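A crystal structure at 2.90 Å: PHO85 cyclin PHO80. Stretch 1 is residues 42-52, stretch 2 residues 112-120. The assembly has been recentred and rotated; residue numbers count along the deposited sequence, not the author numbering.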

# COMPACT_ATOMS: atom_id res chain seq x y z
N MET B 42 28.60 1.34 -2.55
CA MET B 42 28.25 -0.03 -2.87
C MET B 42 28.02 -0.17 -4.37
O MET B 42 28.46 -1.13 -5.00
CB MET B 42 26.98 -0.42 -2.14
CG MET B 42 26.52 -1.82 -2.44
SD MET B 42 27.78 -2.98 -1.93
CE MET B 42 27.44 -3.00 -0.17
N LEU B 43 27.34 0.82 -4.94
CA LEU B 43 26.99 0.84 -6.35
C LEU B 43 28.17 0.86 -7.33
O LEU B 43 28.09 0.24 -8.40
CB LEU B 43 26.07 2.02 -6.62
CG LEU B 43 24.93 1.71 -7.59
CD1 LEU B 43 24.03 0.68 -6.95
CD2 LEU B 43 24.17 2.97 -7.95
N VAL B 44 29.25 1.57 -7.01
CA VAL B 44 30.40 1.60 -7.92
C VAL B 44 31.26 0.40 -7.64
O VAL B 44 32.11 0.03 -8.45
CB VAL B 44 31.26 2.87 -7.77
CG1 VAL B 44 30.52 4.05 -8.29
CG2 VAL B 44 31.64 3.07 -6.34
N SER B 45 31.05 -0.21 -6.49
CA SER B 45 31.80 -1.39 -6.10
C SER B 45 31.31 -2.55 -6.95
O SER B 45 32.10 -3.32 -7.49
CB SER B 45 31.59 -1.68 -4.61
OG SER B 45 32.26 -2.86 -4.21
N LEU B 46 29.99 -2.67 -7.08
CA LEU B 46 29.41 -3.73 -7.88
C LEU B 46 29.77 -3.46 -9.33
O LEU B 46 29.86 -4.38 -10.14
CB LEU B 46 27.89 -3.74 -7.75
CG LEU B 46 27.26 -4.08 -6.41
CD1 LEU B 46 25.76 -3.99 -6.58
CD2 LEU B 46 27.65 -5.48 -5.98
N ILE B 47 29.95 -2.19 -9.68
CA ILE B 47 30.28 -1.87 -11.05
C ILE B 47 31.71 -2.26 -11.36
O ILE B 47 32.01 -2.77 -12.45
CB ILE B 47 30.02 -0.39 -11.32
CG1 ILE B 47 28.50 -0.18 -11.45
CG2 ILE B 47 30.75 0.07 -12.58
CD1 ILE B 47 28.07 1.25 -11.50
N ALA B 48 32.58 -2.04 -10.39
CA ALA B 48 33.98 -2.39 -10.53
C ALA B 48 34.08 -3.90 -10.75
O ALA B 48 34.56 -4.37 -11.78
CB ALA B 48 34.73 -1.99 -9.28
N ILE B 49 33.58 -4.65 -9.77
CA ILE B 49 33.62 -6.11 -9.80
C ILE B 49 32.89 -6.75 -10.97
O ILE B 49 33.34 -7.74 -11.53
CB ILE B 49 33.05 -6.69 -8.48
CG1 ILE B 49 33.88 -6.19 -7.29
CG2 ILE B 49 33.09 -8.20 -8.52
CD1 ILE B 49 33.46 -6.77 -5.98
N ASN B 50 31.75 -6.19 -11.36
CA ASN B 50 30.99 -6.75 -12.47
C ASN B 50 31.70 -6.53 -13.80
O ASN B 50 31.46 -7.24 -14.78
CB ASN B 50 29.58 -6.15 -12.49
CG ASN B 50 28.53 -7.08 -11.90
OD1 ASN B 50 28.79 -7.83 -10.95
ND2 ASN B 50 27.33 -7.03 -12.46
N GLU B 51 32.57 -5.53 -13.85
CA GLU B 51 33.29 -5.24 -15.07
C GLU B 51 34.65 -5.88 -15.00
O GLU B 51 35.34 -6.01 -16.00
CB GLU B 51 33.40 -3.74 -15.29
CG GLU B 51 32.15 -3.16 -15.91
CD GLU B 51 32.17 -1.65 -15.96
OE1 GLU B 51 31.22 -1.09 -16.55
OE2 GLU B 51 33.10 -1.04 -15.40
N ASN B 52 35.03 -6.29 -13.80
CA ASN B 52 36.30 -6.95 -13.59
C ASN B 52 36.25 -8.26 -14.38
O ASN B 52 37.28 -8.89 -14.63
CB ASN B 52 36.50 -7.24 -12.10
CG ASN B 52 37.54 -8.31 -11.83
OD1 ASN B 52 38.72 -8.14 -12.14
ND2 ASN B 52 37.09 -9.43 -11.26
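Stretch 2 112-120: FTLNSLTAH

Stretch 2 lies along one side of the helix that carries Leu43, Ile47 and Glu51 and begins before Met42. It runs opposite to the helix: Asn115 lies by Ile47, and Ala119, further on, lies nearest Leu43. From Phe112 to Thr118 it is loop or turn, and at Ala119 it enters a helix that continues beyond His120. Thr113, Leu114 and Asn115 have extended backbones. Ser116 and Leu117 then turn the chain, and Thr118 occupies the N-cap position, although its side chain makes no capping bond. The backbone nitrogens of Thr118 and Ala119 both hydrogen-bond to Asn115 O, at 2.8 and 3.3 Å.

The two backbones come closest where Ile47 meets Asn115, with their CA atoms 4.4 Å apart. Toward Leu43 they separate: Leu43 CA and Ala119 CA are 8.0 Å apart. Together the stretches bury 455 Å².

Leu114 covers the most surface, 100 Å² of it. Its CA-to-CB bond points sideways, but the end of the side chain comes nearer to the helix. There it packs against three residues of stretch 1. Leu114 CD2 is 3.5 Å from Leu46 CD1 and 4.0 Å from Leu43 CD1. Leu114 CG is 3.9 Å from Ile47 CG1. Leu43, Leu46 and Ile47 are three or four residues apart or adjacent, so one leucine can touch all of them across successive turns.

Ile47 is the main apolar residue on the helix side, with 73 Å² covered. It is buried, in rotamer m at chi1 and t at chi2. Its CD1 reaches Ala119 CB at 3.6 Å, so it touches the start of the second helix as well as the loop. Ile47 CG1 lies 3.7 Å from Asn115 C. Ile47 CG2 is very near the turn, 3.0 Å from Ser116 N and 3.2 Å from Ser116 CB. The fit here is tight.

Asn50 and Glu51 extend the contact with polar groups, and both point toward stretch 2. Asn50 has 57 Å² covered. Its ND2 donates a weak hydrogen bond to Leu114 O at 3.1 Å; the N-H...acceptor angle is 124°, far from straight. The same ND2 is 3.0 Å from Thr113 CG2. The weak bond meets the backbone of Leu114, whose side chain packs against Leu43, Leu46 and Ile47.

Glu51 reaches the turn with its side chain m at chi1 and extended at chi2 (t). Ser116 OG donates a hydrogen bond to Glu51 OE1 at 2.9 Å. Glu51 OE1 also lies 3.3 Å from Asn115 CB. Val44 and Ala48 point away from stretch 2 and take no part.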

# COMPACT_ATOMS: atom_id res chain seq x y z
N PHE B 112 20.18 -7.78 -18.13
CA PHE B 112 20.51 -6.67 -17.25
C PHE B 112 21.66 -6.94 -16.29
O PHE B 112 21.58 -7.83 -15.46
CB PHE B 112 19.33 -6.24 -16.39
CG PHE B 112 19.70 -5.20 -15.38
CD1 PHE B 112 20.10 -3.92 -15.80
CD2 PHE B 112 19.77 -5.50 -14.02
CE1 PHE B 112 20.58 -2.98 -14.89
CE2 PHE B 112 20.25 -4.56 -13.10
CZ PHE B 112 20.66 -3.30 -13.54
N THR B 113 22.71 -6.14 -16.38
CA THR B 113 23.83 -6.33 -15.48
C THR B 113 24.37 -4.98 -15.04
O THR B 113 24.76 -4.16 -15.87
CB THR B 113 24.94 -7.11 -16.14
OG1 THR B 113 24.41 -8.36 -16.63
CG2 THR B 113 26.06 -7.37 -15.13
N LEU B 114 24.38 -4.75 -13.73
CA LEU B 114 24.84 -3.48 -13.21
C LEU B 114 26.30 -3.25 -13.53
O LEU B 114 27.19 -3.96 -13.04
CB LEU B 114 24.63 -3.42 -11.69
CG LEU B 114 25.13 -2.15 -10.98
CD1 LEU B 114 24.39 -0.95 -11.52
CD2 LEU B 114 24.93 -2.27 -9.49
N ASN B 115 26.56 -2.27 -14.37
CA ASN B 115 27.92 -1.92 -14.72
C ASN B 115 27.88 -0.44 -15.06
O ASN B 115 26.81 0.11 -15.34
CB ASN B 115 28.42 -2.76 -15.90
CG ASN B 115 27.64 -2.51 -17.19
OD1 ASN B 115 27.61 -1.40 -17.71
ND2 ASN B 115 27.01 -3.55 -17.70
N SER B 116 29.04 0.20 -15.02
CA SER B 116 29.11 1.61 -15.31
C SER B 116 28.71 1.94 -16.73
O SER B 116 29.47 2.57 -17.46
CB SER B 116 30.52 2.14 -15.04
OG SER B 116 31.40 1.74 -16.07
N LEU B 117 27.52 1.52 -17.13
CA LEU B 117 27.04 1.81 -18.46
C LEU B 117 25.53 1.71 -18.40
O LEU B 117 24.83 2.08 -19.35
CB LEU B 117 27.59 0.81 -19.47
CG LEU B 117 27.69 1.28 -20.92
CD1 LEU B 117 28.52 2.55 -20.99
CD2 LEU B 117 28.33 0.19 -21.76
N THR B 118 25.04 1.21 -17.27
CA THR B 118 23.61 1.04 -17.02
C THR B 118 23.14 1.72 -15.75
O THR B 118 21.98 2.13 -15.63
CB THR B 118 23.24 -0.44 -16.85
OG1 THR B 118 24.21 -1.09 -16.02
CG2 THR B 118 23.11 -1.10 -18.21
N ALA B 119 24.05 1.82 -14.78
CA ALA B 119 23.77 2.40 -13.48
C ALA B 119 22.82 3.60 -13.44
O ALA B 119 21.73 3.51 -12.88
CB ALA B 119 25.08 2.74 -12.78
N HIS B 120 23.22 4.72 -14.04
CA HIS B 120 22.39 5.92 -14.05
C HIS B 120 20.98 5.67 -14.50
O HIS B 120 20.04 5.81 -13.72
CB HIS B 120 23.01 7.01 -14.93
CG HIS B 120 24.34 7.48 -14.44
ND1 HIS B 120 24.64 7.63 -13.10
CD2 HIS B 120 25.46 7.85 -15.11
CE1 HIS B 120 25.87 8.08 -12.97
NE2 HIS B 120 26.39 8.22 -14.18